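Local coordinates for protein phosphodiesterase (Salpingoeca rosetta, PDB 7CJ3) that belongs to the bacteriorhodopsin-like membrane proteins and holds retinal inside the helical bundle of its transmembrane domain, at residues V51-Y62 and G123-Y131; D158-G169 and S188-H198. One frame throughout, in Å; residues are numbered along the deposited sequence.

Interaction 1: residues V51-Y62 and G123-Y131; sequences VFAKFSHLQSFY and GNPVWLMRY. With OLC ((2R)-2,3-dihydroxypropyl (9Z)-octadec-9-enoate), chain L; OLC ((2R)-2,3-dihydroxypropyl (9Z)-octadec-9-enoate), chain D.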
# COMPACT_ATOMS: atom_id res chain seq x y z
N VAL B 51 0.77 -24.73 11.26
CA VAL B 51 1.64 -23.89 10.38
C VAL B 51 1.63 -22.47 10.92
O VAL B 51 2.74 -21.90 11.10
CB VAL B 51 1.22 -23.95 8.90
CG1 VAL B 51 1.79 -22.78 8.12
CG2 VAL B 51 1.67 -25.25 8.26
N PHE B 52 0.43 -21.93 11.17
CA PHE B 52 0.23 -20.53 11.64
C PHE B 52 0.64 -20.42 13.11
O PHE B 52 0.93 -19.30 13.52
CB PHE B 52 -1.20 -20.06 11.34
CG PHE B 52 -1.49 -19.80 9.89
CD1 PHE B 52 -0.77 -18.85 9.17
CD2 PHE B 52 -2.50 -20.49 9.22
CE1 PHE B 52 -1.03 -18.62 7.83
CE2 PHE B 52 -2.77 -20.25 7.88
CZ PHE B 52 -2.04 -19.32 7.18
N ALA B 53 0.70 -21.52 13.86
CA ALA B 53 1.19 -21.55 15.26
C ALA B 53 2.73 -21.59 15.29
O ALA B 53 3.32 -20.99 16.20
CB ALA B 53 0.60 -22.71 16.00
N LYS B 54 3.37 -22.28 14.35
CA LYS B 54 4.86 -22.37 14.28
C LYS B 54 5.40 -21.04 13.73
O LYS B 54 6.58 -20.70 14.03
CB LYS B 54 5.26 -23.57 13.42
CG LYS B 54 6.75 -23.86 13.31
CD LYS B 54 7.14 -24.77 12.16
CE LYS B 54 8.58 -25.24 12.26
NZ LYS B 54 8.79 -26.30 13.29
N PHE B 55 4.59 -20.34 12.93
CA PHE B 55 4.97 -19.15 12.13
C PHE B 55 3.92 -18.07 12.37
O PHE B 55 2.95 -17.98 11.58
CB PHE B 55 5.04 -19.52 10.65
CG PHE B 55 6.04 -20.59 10.26
CD1 PHE B 55 7.34 -20.57 10.72
CD2 PHE B 55 5.68 -21.59 9.36
CE1 PHE B 55 8.26 -21.53 10.32
CE2 PHE B 55 6.60 -22.55 8.96
CZ PHE B 55 7.89 -22.51 9.44
N SER B 56 4.09 -17.29 13.44
CA SER B 56 3.03 -16.42 14.02
C SER B 56 2.88 -15.11 13.25
O SER B 56 1.89 -14.42 13.50
CB SER B 56 3.39 -16.12 15.43
OG SER B 56 4.56 -16.81 15.72
N HIS B 57 3.79 -14.77 12.34
CA HIS B 57 3.77 -13.47 11.63
C HIS B 57 3.04 -13.59 10.29
O HIS B 57 2.73 -12.53 9.70
CB HIS B 57 5.20 -12.90 11.52
CG HIS B 57 5.91 -12.90 12.83
ND1 HIS B 57 5.43 -12.22 13.95
CD2 HIS B 57 6.98 -13.62 13.24
CE1 HIS B 57 6.21 -12.47 14.99
NE2 HIS B 57 7.19 -13.30 14.57
N LEU B 58 2.71 -14.82 9.88
CA LEU B 58 2.23 -15.13 8.50
C LEU B 58 0.86 -14.48 8.24
O LEU B 58 0.70 -13.88 7.16
CB LEU B 58 2.26 -16.64 8.28
CG LEU B 58 3.66 -17.24 8.11
CD1 LEU B 58 3.61 -18.70 7.69
CD2 LEU B 58 4.44 -16.46 7.09
N GLN B 59 -0.07 -14.53 9.20
CA GLN B 59 -1.44 -13.95 9.03
C GLN B 59 -1.29 -12.43 8.84
O GLN B 59 -1.92 -11.84 7.92
CB GLN B 59 -2.30 -14.38 10.23
CG GLN B 59 -3.75 -13.91 10.26
CD GLN B 59 -4.42 -14.40 11.53
OE1 GLN B 59 -3.83 -15.18 12.30
NE2 GLN B 59 -5.65 -13.96 11.73
N SER B 60 -0.43 -11.80 9.62
CA SER B 60 -0.18 -10.34 9.57
C SER B 60 0.32 -9.96 8.19
O SER B 60 -0.17 -8.98 7.64
CB SER B 60 0.84 -9.95 10.59
OG SER B 60 0.32 -10.06 11.91
N PHE B 61 1.29 -10.73 7.67
CA PHE B 61 1.93 -10.48 6.35
C PHE B 61 0.87 -10.50 5.25
O PHE B 61 0.74 -9.51 4.52
CB PHE B 61 3.02 -11.51 6.12
CG PHE B 61 4.21 -11.46 7.04
CD1 PHE B 61 4.38 -10.43 7.96
CD2 PHE B 61 5.21 -12.42 6.94
CE1 PHE B 61 5.48 -10.41 8.81
CE2 PHE B 61 6.32 -12.39 7.78
CZ PHE B 61 6.44 -11.39 8.71
N TYR B 62 0.09 -11.58 5.19
CA TYR B 62 -0.98 -11.80 4.19
C TYR B 62 -2.07 -10.73 4.38
O TYR B 62 -2.40 -10.03 3.39
CB TYR B 62 -1.44 -13.27 4.22
CG TYR B 62 -0.31 -14.28 4.11
CD1 TYR B 62 0.83 -14.04 3.35
CD2 TYR B 62 -0.36 -15.48 4.80
CE1 TYR B 62 1.88 -14.95 3.30
CE2 TYR B 62 0.67 -16.41 4.76
CZ TYR B 62 1.80 -16.15 4.00
OH TYR B 62 2.83 -17.06 3.97
N GLY B 123 10.52 -29.22 4.57
CA GLY B 123 9.17 -29.51 5.06
C GLY B 123 8.41 -28.23 5.38
O GLY B 123 7.52 -28.27 6.26
N ASN B 124 8.75 -27.15 4.68
CA ASN B 124 8.08 -25.82 4.73
C ASN B 124 6.84 -25.91 3.87
O ASN B 124 6.77 -26.73 2.96
CB ASN B 124 8.99 -24.68 4.24
CG ASN B 124 9.95 -24.16 5.30
OD1 ASN B 124 9.80 -24.46 6.48
ND2 ASN B 124 10.92 -23.37 4.90
N PRO B 125 5.81 -25.07 4.13
CA PRO B 125 4.60 -25.10 3.30
C PRO B 125 4.78 -24.44 1.92
O PRO B 125 5.45 -23.45 1.81
CB PRO B 125 3.55 -24.36 4.14
CG PRO B 125 4.33 -23.56 5.18
CD PRO B 125 5.74 -24.12 5.25
N VAL B 126 4.17 -25.03 0.90
CA VAL B 126 4.10 -24.53 -0.49
C VAL B 126 2.67 -24.04 -0.73
O VAL B 126 1.76 -24.86 -0.88
CB VAL B 126 4.47 -25.66 -1.48
CG1 VAL B 126 4.63 -25.16 -2.91
CG2 VAL B 126 5.71 -26.39 -1.02
N TRP B 127 2.49 -22.72 -0.77
CA TRP B 127 1.16 -22.08 -0.88
C TRP B 127 0.73 -22.13 -2.34
O TRP B 127 1.24 -21.29 -3.16
CB TRP B 127 1.23 -20.65 -0.38
CG TRP B 127 1.64 -20.48 1.05
CD1 TRP B 127 2.62 -19.65 1.52
CD2 TRP B 127 1.03 -21.07 2.21
NE1 TRP B 127 2.67 -19.69 2.88
CE2 TRP B 127 1.72 -20.57 3.34
CE3 TRP B 127 -0.03 -21.96 2.43
CZ2 TRP B 127 1.40 -20.93 4.65
CZ3 TRP B 127 -0.33 -22.33 3.72
CH2 TRP B 127 0.35 -21.81 4.82
N LEU B 128 -0.20 -23.06 -2.66
CA LEU B 128 -0.71 -23.26 -4.04
C LEU B 128 -1.55 -22.05 -4.48
O LEU B 128 -1.66 -21.76 -5.70
CB LEU B 128 -1.53 -24.55 -4.02
CG LEU B 128 -0.69 -25.83 -3.85
CD1 LEU B 128 -1.55 -27.01 -3.38
CD2 LEU B 128 0.03 -26.16 -5.15
N MET B 129 -2.09 -21.31 -3.51
CA MET B 129 -2.88 -20.08 -3.76
C MET B 129 -1.97 -18.97 -4.31
O MET B 129 -2.35 -18.35 -5.31
CB MET B 129 -3.61 -19.62 -2.50
CG MET B 129 -4.52 -18.42 -2.72
SD MET B 129 -5.94 -18.72 -3.79
CE MET B 129 -7.05 -19.33 -2.53
N ARG B 130 -0.79 -18.76 -3.72
CA ARG B 130 0.19 -17.79 -4.27
C ARG B 130 0.54 -18.21 -5.70
O ARG B 130 0.40 -17.36 -6.61
CB ARG B 130 1.43 -17.62 -3.40
CG ARG B 130 2.31 -16.46 -3.86
CD ARG B 130 3.30 -16.00 -2.79
NE ARG B 130 4.00 -17.13 -2.19
CZ ARG B 130 4.45 -17.18 -0.94
NH1 ARG B 130 4.34 -16.14 -0.12
NH2 ARG B 130 5.04 -18.28 -0.50
N TYR B 131 0.92 -19.48 -5.91
CA TYR B 131 1.23 -20.01 -7.27
C TYR B 131 0.02 -19.79 -8.20
O TYR B 131 0.23 -19.29 -9.33
CB TYR B 131 1.70 -21.47 -7.19
CG TYR B 131 3.15 -21.64 -6.82
CD1 TYR B 131 4.17 -21.36 -7.74
CD2 TYR B 131 3.53 -22.12 -5.57
CE1 TYR B 131 5.51 -21.52 -7.42
CE2 TYR B 131 4.86 -22.30 -5.24
CZ TYR B 131 5.86 -22.00 -6.16
OH TYR B 131 7.18 -22.19 -5.83
C18 OLC L . 3.47 -2.49 0.60
C10 OLC L . 6.18 -7.89 5.17
C9 OLC L . 7.24 -7.22 5.67
C17 OLC L . 2.83 -3.85 0.87
C11 OLC L . 4.75 -7.42 5.26
C8 OLC L . 7.01 -5.89 6.34
C24 OLC L . 9.77 -11.77 16.27
C16 OLC L . 2.36 -3.84 2.28
C12 OLC L . 4.25 -7.54 3.87
C7 OLC L . 8.32 -5.24 6.66
C15 OLC L . 3.58 -3.88 3.20
C13 OLC L . 3.40 -6.37 3.47
C6 OLC L . 9.15 -6.15 7.55
C14 OLC L . 4.33 -5.22 3.23
C5 OLC L . 8.57 -6.52 8.90
C4 OLC L . 8.71 -8.01 9.03
C3 OLC L . 8.34 -8.43 10.45
C2 OLC L . 9.37 -8.00 11.48
C21 OLC L . 10.43 -10.29 14.45
C1 OLC L . 9.76 -9.22 12.26
C22 OLC L . 9.23 -10.73 15.26
O19 OLC L . 9.79 -10.30 11.67
O25 OLC L . 8.76 -12.68 16.74
O23 OLC L . 8.54 -9.56 15.85
O20 OLC L . 10.08 -9.13 13.70
C18 OLC D . -1.91 -0.95 3.67
C10 OLC D . -3.39 -6.85 9.42
C9 OLC D . -4.53 -7.55 9.41
C17 OLC D . -0.93 -1.40 4.72
C11 OLC D . -3.28 -5.36 9.16
C8 OLC D . -4.41 -9.03 9.75
C16 OLC D . -1.60 -2.29 5.76
C12 OLC D . -2.05 -4.74 9.87
C7 OLC D . -3.84 -9.22 11.18
C15 OLC D . -1.00 -2.12 7.15
C13 OLC D . -1.15 -3.94 8.94
C6 OLC D . -4.24 -10.54 11.87
C14 OLC D . -1.82 -2.79 8.22
C5 OLC D . -3.26 -11.06 12.94
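W127 is the centre of an aromatic and apolar contact between the turn joining helices 45-54 and 58-81 and the segment that leads from strand 125-126 into helix 128-149, toward one end of the helical bundle. W127 sits at the N-cap position of that helix and sends its indole toward residues 51-62. Three side chains meet the benzo end: V51 CG1 is 3.7 Å from W127 CH2, L58 CD1 lies at the ring edge, and the F52 ring, whose CZ approaches CH2, has its plane nearly parallel to the indole. The F52 and W127 planes differ by 12°, but with centroids 5.9 Å apart the rings have slid past each other and hardly overlap. At the pyrrole end, Y62 points its edge at the W127 face in an offset edge-to-face pair, the planes 85° apart. CG of Y62 lies anti to its carbonyl carbon (chi1 -51°), a setting that carries the hydroxyl to the indole nitrogen. W127 NE1 donates to Y62 OH at 2.9 Å, a weak, bent bond; the same hydroxyl also bonds E254, which forms a salt bridge with R130. Beside the indole, F55 CE2 packs 4.1 Å from P125 CD, and V51 CG1 is 4.0 Å from P125 CG. In the turn before helix 58-81, at the subunit interface, H57 NE2 and O25 of OLC (chain L) share a 2.7 Å hydrogen bond. The whole is an aromatic cluster of F52, Y62 and W127, set where the short antiparallel hairpin 117-118/125-126 of a microbial-rhodopsin fold meets its helices.

Interaction 2: residues D158-G169 and S188-H198; sequences DIATADALLLAG and SFATYIYVMLH. With OLC ((2R)-2,3-dihydroxypropyl (9Z)-octadec-9-enoate), chain O; RET (retinal), chain K.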
# COMPACT_ATOMS: atom_id res chain seq x y z
N ASP B 158 3.95 -16.53 -26.43
CA ASP B 158 5.00 -17.56 -26.23
C ASP B 158 5.67 -17.33 -24.87
O ASP B 158 6.02 -18.33 -24.20
CB ASP B 158 5.91 -17.61 -27.46
CG ASP B 158 6.96 -18.70 -27.44
OD1 ASP B 158 6.62 -19.91 -27.18
OD2 ASP B 158 8.11 -18.33 -27.69
N ILE B 159 5.75 -16.07 -24.44
CA ILE B 159 6.34 -15.65 -23.13
C ILE B 159 5.32 -15.89 -22.01
O ILE B 159 5.69 -16.41 -20.93
CB ILE B 159 6.69 -14.15 -23.19
CG1 ILE B 159 7.66 -13.78 -24.32
CG2 ILE B 159 7.25 -13.67 -21.86
CD1 ILE B 159 8.85 -14.68 -24.38
N ALA B 160 4.06 -15.52 -22.26
CA ALA B 160 2.92 -15.81 -21.34
C ALA B 160 2.84 -17.31 -21.07
O ALA B 160 2.56 -17.70 -19.92
CB ALA B 160 1.64 -15.30 -21.94
N THR B 161 3.09 -18.13 -22.08
CA THR B 161 3.05 -19.61 -21.96
C THR B 161 4.24 -20.06 -21.12
O THR B 161 4.00 -20.75 -20.09
CB THR B 161 2.98 -20.29 -23.34
OG1 THR B 161 1.81 -19.77 -24.00
CG2 THR B 161 2.91 -21.80 -23.24
N ALA B 162 5.46 -19.66 -21.52
CA ALA B 162 6.73 -20.01 -20.83
C ALA B 162 6.64 -19.59 -19.37
O ALA B 162 6.92 -20.42 -18.49
CB ALA B 162 7.89 -19.35 -21.52
N ASP B 163 6.15 -18.37 -19.11
CA ASP B 163 5.93 -17.86 -17.74
C ASP B 163 5.03 -18.82 -16.95
O ASP B 163 5.42 -19.22 -15.83
CB ASP B 163 5.42 -16.42 -17.78
CG ASP B 163 5.43 -15.75 -16.41
OD1 ASP B 163 6.08 -16.28 -15.47
OD2 ASP B 163 4.81 -14.71 -16.29
N ALA B 164 3.86 -19.19 -17.48
CA ALA B 164 2.94 -20.14 -16.81
C ALA B 164 3.65 -21.47 -16.50
O ALA B 164 3.55 -21.94 -15.34
CB ALA B 164 1.72 -20.34 -17.66
N LEU B 165 4.36 -22.05 -17.48
CA LEU B 165 5.07 -23.36 -17.32
C LEU B 165 6.16 -23.23 -16.26
O LEU B 165 6.28 -24.10 -15.37
CB LEU B 165 5.66 -23.78 -18.68
CG LEU B 165 4.68 -23.86 -19.84
CD1 LEU B 165 5.32 -24.45 -21.09
CD2 LEU B 165 3.43 -24.66 -19.51
N LEU B 166 6.94 -22.18 -16.38
CA LEU B 166 7.93 -21.67 -15.40
C LEU B 166 7.41 -21.79 -13.97
O LEU B 166 8.10 -22.37 -13.13
CB LEU B 166 8.09 -20.20 -15.79
CG LEU B 166 9.31 -19.46 -15.28
CD1 LEU B 166 9.53 -18.24 -16.18
CD2 LEU B 166 9.13 -19.06 -13.82
N LEU B 167 6.23 -21.23 -13.70
CA LEU B 167 5.70 -21.09 -12.31
C LEU B 167 5.33 -22.47 -11.75
O LEU B 167 5.77 -22.79 -10.62
CB LEU B 167 4.52 -20.12 -12.34
CG LEU B 167 4.87 -18.66 -12.57
CD1 LEU B 167 3.65 -17.82 -12.91
CD2 LEU B 167 5.58 -18.08 -11.36
N ALA B 168 4.58 -23.25 -12.53
CA ALA B 168 4.26 -24.69 -12.29
C ALA B 168 5.53 -25.51 -12.02
O ALA B 168 5.53 -26.27 -11.00
CB ALA B 168 3.53 -25.23 -13.48
N GLY B 169 6.57 -25.35 -12.87
CA GLY B 169 7.93 -25.84 -12.61
C GLY B 169 8.40 -25.50 -11.20
O GLY B 169 8.85 -26.42 -10.45
N SER B 188 13.26 -24.03 -15.08
CA SER B 188 12.38 -22.89 -14.67
C SER B 188 13.17 -21.58 -14.73
O SER B 188 12.87 -20.69 -15.60
CB SER B 188 11.83 -23.10 -13.29
OG SER B 188 10.58 -23.82 -13.32
N PHE B 189 14.16 -21.47 -13.85
CA PHE B 189 15.13 -20.34 -13.85
C PHE B 189 15.57 -19.96 -15.27
O PHE B 189 15.56 -18.76 -15.61
CB PHE B 189 16.36 -20.68 -13.01
CG PHE B 189 17.30 -19.52 -12.96
CD1 PHE B 189 16.89 -18.33 -12.35
CD2 PHE B 189 18.51 -19.56 -13.61
CE1 PHE B 189 17.71 -17.22 -12.35
CE2 PHE B 189 19.33 -18.44 -13.61
CZ PHE B 189 18.93 -17.28 -12.98
N ALA B 190 15.91 -20.95 -16.11
CA ALA B 190 16.43 -20.75 -17.48
C ALA B 190 15.35 -20.11 -18.36
O ALA B 190 15.67 -19.22 -19.14
CB ALA B 190 16.91 -22.05 -18.06
N THR B 191 14.11 -20.56 -18.23
CA THR B 191 12.96 -20.02 -18.99
C THR B 191 12.68 -18.58 -18.55
O THR B 191 12.41 -17.71 -19.41
CB THR B 191 11.73 -20.90 -18.76
OG1 THR B 191 12.16 -22.26 -18.83
CG2 THR B 191 10.63 -20.60 -19.74
N TYR B 192 12.75 -18.33 -17.24
CA TYR B 192 12.63 -16.97 -16.65
C TYR B 192 13.63 -16.01 -17.34
O TYR B 192 13.21 -14.84 -17.61
CB TYR B 192 12.78 -16.99 -15.13
CG TYR B 192 12.86 -15.61 -14.53
CD1 TYR B 192 11.70 -14.88 -14.25
CD2 TYR B 192 14.09 -15.00 -14.29
CE1 TYR B 192 11.77 -13.60 -13.71
CE2 TYR B 192 14.16 -13.73 -13.74
CZ TYR B 192 13.01 -13.02 -13.46
OH TYR B 192 13.10 -11.77 -12.95
N ILE B 193 14.88 -16.45 -17.62
CA ILE B 193 15.88 -15.64 -18.36
C ILE B 193 15.36 -15.40 -19.79
O ILE B 193 15.37 -14.23 -20.26
CB ILE B 193 17.28 -16.29 -18.41
CG1 ILE B 193 17.84 -16.67 -17.03
CG2 ILE B 193 18.27 -15.40 -19.15
CD1 ILE B 193 18.01 -15.49 -16.12
N TYR B 194 14.96 -16.48 -20.48
CA TYR B 194 14.41 -16.42 -21.85
C TYR B 194 13.28 -15.38 -21.89
O TYR B 194 13.21 -14.55 -22.83
CB TYR B 194 13.98 -17.82 -22.30
CG TYR B 194 13.09 -17.83 -23.52
CD1 TYR B 194 13.62 -17.88 -24.80
CD2 TYR B 194 11.72 -17.75 -23.39
CE1 TYR B 194 12.80 -17.85 -25.92
CE2 TYR B 194 10.89 -17.69 -24.49
CZ TYR B 194 11.43 -17.75 -25.76
OH TYR B 194 10.59 -17.71 -26.83
N VAL B 195 12.43 -15.41 -20.87
CA VAL B 195 11.22 -14.54 -20.75
C VAL B 195 11.66 -13.08 -20.58
O VAL B 195 11.15 -12.20 -21.34
CB VAL B 195 10.33 -15.01 -19.58
CG1 VAL B 195 9.34 -13.94 -19.13
CG2 VAL B 195 9.60 -16.31 -19.91
N MET B 196 12.54 -12.80 -19.61
CA MET B 196 12.98 -11.41 -19.30
C MET B 196 13.70 -10.81 -20.51
O MET B 196 13.58 -9.57 -20.72
CB MET B 196 13.89 -11.37 -18.07
CG MET B 196 13.17 -11.65 -16.74
SD MET B 196 11.96 -10.38 -16.21
CE MET B 196 10.45 -11.13 -16.84
N LEU B 197 14.41 -11.63 -21.29
CA LEU B 197 15.24 -11.17 -22.43
C LEU B 197 14.30 -10.71 -23.55
O LEU B 197 14.56 -9.63 -24.14
CB LEU B 197 16.16 -12.29 -22.92
CG LEU B 197 17.60 -12.27 -22.39
CD1 LEU B 197 18.33 -13.56 -22.73
CD2 LEU B 197 18.38 -11.05 -22.91
N HIS B 198 13.27 -11.53 -23.83
CA HIS B 198 12.29 -11.27 -24.91
C HIS B 198 11.36 -10.14 -24.49
O HIS B 198 11.00 -9.33 -25.38
CB HIS B 198 11.54 -12.54 -25.30
CG HIS B 198 12.29 -13.39 -26.26
ND1 HIS B 198 13.18 -14.36 -25.87
CD2 HIS B 198 12.29 -13.39 -27.62
CE1 HIS B 198 13.67 -14.95 -26.96
NE2 HIS B 198 13.14 -14.36 -28.04
C18 OLC O . 21.27 -23.39 -14.67
C10 OLC O . 18.08 -19.22 -21.48
C9 OLC O . 17.59 -18.61 -22.56
C17 OLC O . 21.60 -23.68 -16.12
C11 OLC O . 19.41 -18.92 -20.85
C8 OLC O . 18.33 -17.55 -23.33
C24 OLC O . 20.83 -16.42 -31.72
C16 OLC O . 20.71 -22.84 -17.05
C12 OLC O . 19.87 -20.15 -20.06
C7 OLC O . 17.47 -16.97 -24.45
C15 OLC O . 21.46 -22.14 -18.20
C13 OLC O . 20.17 -19.90 -18.58
C6 OLC O . 18.41 -16.40 -25.50
C14 OLC O . 21.46 -20.60 -18.11
C5 OLC O . 17.90 -15.18 -26.26
C4 OLC O . 16.63 -15.51 -26.99
C3 OLC O . 16.77 -16.49 -28.16
C2 OLC O . 17.72 -16.01 -29.27
C21 OLC O . 18.61 -15.96 -32.79
C1 OLC O . 17.34 -16.53 -30.65
C22 OLC O . 19.93 -15.34 -32.32
O19 OLC O . 16.84 -17.64 -30.78
O25 OLC O . 21.47 -15.97 -30.51
O23 OLC O . 20.59 -14.65 -33.41
O20 OLC O . 17.56 -15.73 -31.85
C1 RET K . 9.80 -19.32 -9.12
C2 RET K . 10.37 -20.74 -9.12
C3 RET K . 11.82 -20.81 -9.23
C4 RET K . 12.32 -20.09 -10.46
C5 RET K . 11.55 -18.85 -10.84
C6 RET K . 10.46 -18.41 -10.16
C7 RET K . 9.92 -17.08 -10.47
C8 RET K . 8.76 -16.47 -10.01
C9 RET K . 8.13 -15.29 -10.50
C10 RET K . 6.91 -14.80 -9.97
C11 RET K . 6.28 -13.57 -10.22
C12 RET K . 5.15 -13.02 -9.63
C13 RET K . 4.52 -11.81 -9.95
C14 RET K . 3.33 -11.45 -9.34
C15 RET K . 2.33 -10.54 -9.89
C16 RET K . 8.30 -19.49 -9.42
C17 RET K . 9.96 -18.74 -7.70
C18 RET K . 12.13 -18.18 -12.06
C19 RET K . 8.76 -14.48 -11.59
C20 RET K . 5.19 -10.91 -10.94
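L166 packs into helix 178-207 and at the same time reaches retinal. Its CB bond runs neither straight at the partner helix nor away from it, and the model sets CB too close to D163 O, so its exact place is doubtful. As modelled, chi1 is about -162°, with CG opposite the backbone N. CG then passes S188 O at 3.8 Å. From there the branches part: CD1 settles against the backbone and CB of Y192, 3.6 Å from Y192 CB, while CD2 turns inward to the methyl C18 of retinal, also 3.6 Å away. T191, S188, V195 and Y192 form the hole that receives this knob. The reverse holds as well, for V195 is a knob among I159, A162, D163 and L166, and its CG1 lies 3.4 Å from I159 CG2, the two side chains running antiparallel past one another. Beyond it, I159 CD1 rests 3.6 Å from H198 CB and also touches the Y194 ring.

A hydrogen bond pins each end of the contact. S188 OG gives its proton to L166 O at 2.9 Å, in the carbonyl plane and on a lone pair; the bare CA of G169 lies beside that hydroxyl. At the other end Y194 OH donates to D158 OD2 at 2.7 Å from the syn side, 30° out of the carboxylate plane, with carboxylate and ring planes 81° apart. H198 ND1 bonds Y194 O within its own helix, and OLC (chain O) runs past the edge of the Y194 ring and beside the H198 ring.

With nearly antiparallel axes, this is knobs-into-holes packing of sequence-adjacent transmembrane helices, and its inner side forms part of the retinal pocket of a rhodopsin-type bundle.

How the interactions relate
The two contacts are centred 25 Å apart and follow each other along the chain, interaction 1 closing before interaction 2 begins. Helix 128-149 starts in interaction 1 and is followed directly by helix 153-173 of interaction 2, and the two meet where Y131 CE1 packs 3.5 Å from L167 O. Retinal is the common landmark. Y131 from interaction 1 lines its pocket together with L166, L167 and Y192 from interaction 2. R130, by contrast, stands off, its side chain about 7 Å from retinal. Interaction 1 lies at the loop end of the bundle and reaches the second subunit, whereas no other protein chain touches interaction 2.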